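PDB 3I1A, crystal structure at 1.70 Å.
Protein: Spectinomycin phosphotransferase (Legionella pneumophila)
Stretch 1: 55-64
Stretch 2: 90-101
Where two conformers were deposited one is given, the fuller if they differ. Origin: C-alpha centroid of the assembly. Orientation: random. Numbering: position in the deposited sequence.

Stretch 1, residues 55-64: YGYHDEINLS
Stretch 2, residues 90-101: QQLKHFKIIAYP

Contact between residues 55-64, a strand residue, Tyr55, then a loop leading into a helix that begins at Ile61, and residues 90-101, a hairpin whose strands 90-91 and 95-101 are joined by a turn and paired through Gln90 and Ile97. Tyr55 (phi/psi -67/152) forms an antiparallel, non-hydrogen-bonded bridge with Phe95 (-156/168), CA to CA 4.1 Å, and both side chains lie on the same face of the sheet. Tyr55 takes chi1 m; its CD1 sits 4.2 Å from CB of Phe95 (chi1 p), and the ring edge meets the backbone carbonyl of His94, CD1 to O 3.6 Å. That same carbonyl accepts the nearly straight hydrogen bond from Gly56 N (2.9 Å to His94 O, 166°). Gly56 adopts 104/162, where a CB would jam against the carbonyl O of Tyr55. Gly56 O accepts hydrogen bonds from Gln91 NE2 at 3.0 Å (162°) and, weakly, from Lys96 NZ at 3.2 Å. Gln91 (t, p, chi3 65°) also donates from NE2 to Leu92 O, 2.9 Å. Tyr57 (-124/13, chi1 p) packs its CB 3.7 Å from Gln91 NE2, while the end of its side chain leads away. The CA-to-CB bond of His58 points away, but its carbonyl O accepts a hydrogen bond from Lys96 NZ at 2.6 Å. Lys96 (m, t, t, p) thus binds two backbone carbonyls. Glu60, the helix N-cap residue (m, m), has its CA-to-CB bond toward the strand; its OE2 stays 4.1 Å from Lys96 NZ, too far for a salt bridge, but water 1 links them, 3.0 Å from Glu60 OE2 and 2.5 Å from Lys96 NZ, and donates to Tyr55 O at 2.8 Å. On the helix, Asn62 (chi1 t) reaches Tyr100 through water 2, 3.1 Å from both Asn62 OD1 and Tyr100 OH. Leu63 (m, t) closes the contact, CD1 to Ile98 CD1 3.4 Å, with Ile98 in m, m.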

# COMPACT_ATOMS: atom_id res chain seq x y z
N TYR A 55 1.58 -1.52 20.57
CA TYR A 55 2.54 -1.48 21.65
C TYR A 55 3.64 -0.47 21.37
O TYR A 55 3.94 -0.19 20.22
CB TYR A 55 3.15 -2.86 21.81
CG TYR A 55 2.35 -3.77 22.69
CD1 TYR A 55 2.25 -3.51 24.06
CD2 TYR A 55 1.72 -4.91 22.19
CE1 TYR A 55 1.56 -4.35 24.90
CE2 TYR A 55 1.02 -5.77 23.03
CZ TYR A 55 0.95 -5.48 24.39
OH TYR A 55 0.31 -6.33 25.26
N GLY A 56 4.22 0.09 22.42
CA GLY A 56 5.31 1.03 22.24
C GLY A 56 5.06 2.51 22.41
O GLY A 56 3.91 2.98 22.39
N TYR A 57 6.14 3.25 22.59
CA TYR A 57 6.06 4.69 22.76
C TYR A 57 6.93 5.42 21.73
O TYR A 57 7.18 6.61 21.85
CB TYR A 57 6.42 5.09 24.20
CG TYR A 57 7.67 4.45 24.74
CD1 TYR A 57 8.92 5.03 24.54
CD2 TYR A 57 7.61 3.26 25.45
CE1 TYR A 57 10.08 4.43 25.03
CE2 TYR A 57 8.77 2.64 25.95
CZ TYR A 57 10.00 3.24 25.73
OH TYR A 57 11.14 2.63 26.21
N HIS A 58 7.40 4.69 20.72
CA HIS A 58 8.22 5.31 19.68
C HIS A 58 7.29 5.92 18.61
O HIS A 58 6.13 5.52 18.48
CB HIS A 58 9.16 4.27 19.06
CG HIS A 58 10.13 3.68 20.04
ND1 HIS A 58 10.97 2.64 19.73
CD2 HIS A 58 10.37 3.99 21.34
CE1 HIS A 58 11.69 2.32 20.79
NE2 HIS A 58 11.35 3.12 21.78
N ASP A 59 7.81 6.88 17.85
CA ASP A 59 7.03 7.56 16.82
C ASP A 59 6.72 6.66 15.63
O ASP A 59 7.62 6.13 14.98
CB ASP A 59 7.79 8.79 16.32
CG ASP A 59 8.06 9.79 17.43
OD1 ASP A 59 7.12 10.15 18.16
OD2 ASP A 59 9.22 10.24 17.56
N GLU A 60 5.43 6.48 15.36
CA GLU A 60 5.00 5.65 14.23
C GLU A 60 5.02 6.57 13.01
O GLU A 60 4.42 7.64 13.04
CB GLU A 60 3.57 5.14 14.46
CG GLU A 60 3.41 4.13 15.59
CD GLU A 60 4.23 2.89 15.36
OE1 GLU A 60 4.23 2.39 14.22
OE2 GLU A 60 4.87 2.40 16.33
N ILE A 61 5.70 6.17 11.95
CA ILE A 61 5.75 7.05 10.78
C ILE A 61 4.34 7.35 10.27
O ILE A 61 4.07 8.47 9.84
CB ILE A 61 6.66 6.46 9.66
CG1 ILE A 61 6.84 7.49 8.55
CG2 ILE A 61 6.07 5.17 9.12
CD1 ILE A 61 7.49 8.76 8.99
N ASN A 62 3.45 6.36 10.32
CA ASN A 62 2.07 6.57 9.87
C ASN A 62 1.45 7.78 10.55
O ASN A 62 0.88 8.65 9.90
CB ASN A 62 1.21 5.34 10.13
CG ASN A 62 -0.28 5.62 10.06
OD1 ASN A 62 -0.94 5.80 11.10
ND2 ASN A 62 -0.83 5.68 8.85
N LEU A 63 1.58 7.86 11.87
CA LEU A 63 0.98 8.96 12.61
C LEU A 63 1.64 10.30 12.31
O LEU A 63 0.97 11.32 12.25
CB LEU A 63 0.98 8.66 14.11
CG LEU A 63 0.14 7.42 14.45
CD1 LEU A 63 0.38 7.00 15.89
CD2 LEU A 63 -1.33 7.71 14.22
N SER A 64 2.95 10.29 12.13
CA SER A 64 3.68 11.52 11.81
C SER A 64 3.22 12.07 10.47
O SER A 64 2.98 13.26 10.32
CB SER A 64 5.18 11.26 11.76
OG SER A 64 5.88 12.44 11.42
N GLN A 90 -3.60 8.60 21.43
CA GLN A 90 -3.32 8.70 22.85
C GLN A 90 -2.14 7.79 23.23
O GLN A 90 -2.18 6.57 23.04
CB GLN A 90 -4.53 8.27 23.67
CG GLN A 90 -4.32 8.48 25.17
CD GLN A 90 -4.16 9.96 25.50
OE1 GLN A 90 -4.96 10.79 25.06
NE2 GLN A 90 -3.13 10.30 26.27
N GLN A 91 -1.07 8.39 23.73
CA GLN A 91 0.08 7.59 24.14
C GLN A 91 -0.09 7.19 25.59
O GLN A 91 -0.19 8.05 26.45
CB GLN A 91 1.38 8.38 24.04
CG GLN A 91 2.59 7.56 24.47
CD GLN A 91 2.89 6.41 23.51
OE1 GLN A 91 3.24 6.62 22.34
NE2 GLN A 91 2.76 5.18 24.00
N LEU A 92 -0.12 5.90 25.88
CA LEU A 92 -0.23 5.49 27.26
C LEU A 92 1.15 5.00 27.65
O LEU A 92 2.09 5.08 26.87
CB LEU A 92 -1.29 4.41 27.43
CG LEU A 92 -2.68 4.96 27.10
CD1 LEU A 92 -3.70 3.84 27.14
CD2 LEU A 92 -3.05 6.04 28.09
N LYS A 93 1.28 4.47 28.85
CA LYS A 93 2.58 4.03 29.30
C LYS A 93 3.31 3.05 28.40
O LYS A 93 4.47 3.27 28.04
CB LYS A 93 2.49 3.42 30.69
CG LYS A 93 3.85 3.04 31.21
CD LYS A 93 3.76 2.48 32.59
CE LYS A 93 5.13 2.11 33.06
NZ LYS A 93 6.05 3.28 33.10
N HIS A 94 2.64 1.97 28.02
CA HIS A 94 3.32 1.00 27.19
C HIS A 94 2.67 0.72 25.84
O HIS A 94 3.13 -0.15 25.11
CB HIS A 94 3.48 -0.30 27.97
CG HIS A 94 2.21 -0.79 28.58
ND1 HIS A 94 1.39 0.03 29.32
CD2 HIS A 94 1.62 -2.00 28.54
CE1 HIS A 94 0.33 -0.66 29.71
NE2 HIS A 94 0.44 -1.90 29.25
N PHE A 95 1.61 1.45 25.50
CA PHE A 95 0.97 1.27 24.21
C PHE A 95 0.23 2.53 23.81
O PHE A 95 0.08 3.46 24.62
CB PHE A 95 0.04 0.05 24.21
CG PHE A 95 -1.17 0.18 25.09
CD1 PHE A 95 -2.37 0.66 24.58
CD2 PHE A 95 -1.10 -0.17 26.43
CE1 PHE A 95 -3.50 0.79 25.40
CE2 PHE A 95 -2.23 -0.04 27.26
CZ PHE A 95 -3.42 0.44 26.74
N LYS A 96 -0.18 2.57 22.55
CA LYS A 96 -0.89 3.69 21.95
C LYS A 96 -2.30 3.30 21.56
O LYS A 96 -2.54 2.15 21.20
CB LYS A 96 -0.20 4.10 20.65
CG LYS A 96 1.16 4.73 20.74
CD LYS A 96 1.60 5.13 19.31
CE LYS A 96 3.00 5.71 19.27
NZ LYS A 96 4.00 4.66 19.64
N ILE A 97 -3.23 4.27 21.61
CA ILE A 97 -4.62 4.04 21.17
C ILE A 97 -4.81 4.96 19.97
O ILE A 97 -4.45 6.14 20.05
CB ILE A 97 -5.68 4.53 22.21
CG1 ILE A 97 -5.62 3.69 23.49
CG2 ILE A 97 -7.10 4.40 21.63
CD1 ILE A 97 -6.71 4.08 24.52
N ILE A 98 -5.36 4.45 18.88
CA ILE A 98 -5.65 5.28 17.69
C ILE A 98 -7.10 5.00 17.44
O ILE A 98 -7.48 3.86 17.15
CB ILE A 98 -4.91 4.84 16.40
CG1 ILE A 98 -3.43 4.59 16.66
CG2 ILE A 98 -5.05 5.95 15.36
CD1 ILE A 98 -2.62 5.81 16.79
N ALA A 99 -7.94 6.04 17.53
CA ALA A 99 -9.36 5.84 17.32
C ALA A 99 -9.85 6.43 16.00
O ALA A 99 -9.44 7.52 15.61
CB ALA A 99 -10.13 6.45 18.49
N TYR A 100 -10.69 5.66 15.30
CA TYR A 100 -11.28 6.07 14.02
C TYR A 100 -12.77 5.80 13.98
O TYR A 100 -13.30 4.93 14.68
CB TYR A 100 -10.71 5.29 12.83
CG TYR A 100 -9.25 5.47 12.56
CD1 TYR A 100 -8.31 4.61 13.13
CD2 TYR A 100 -8.80 6.48 11.70
CE1 TYR A 100 -6.95 4.74 12.84
CE2 TYR A 100 -7.44 6.62 11.42
CZ TYR A 100 -6.53 5.75 11.98
OH TYR A 100 -5.18 5.87 11.69
N PRO A 101 -13.48 6.56 13.14
CA PRO A 101 -14.92 6.31 13.04
C PRO A 101 -14.97 4.97 12.28
O PRO A 101 -14.12 4.72 11.42
CB PRO A 101 -15.41 7.50 12.21
CG PRO A 101 -14.23 7.83 11.34
CD PRO A 101 -13.08 7.72 12.32
O HOH W 1 3.53 2.29 18.96
O HOH W 2 -3.03 3.71 11.90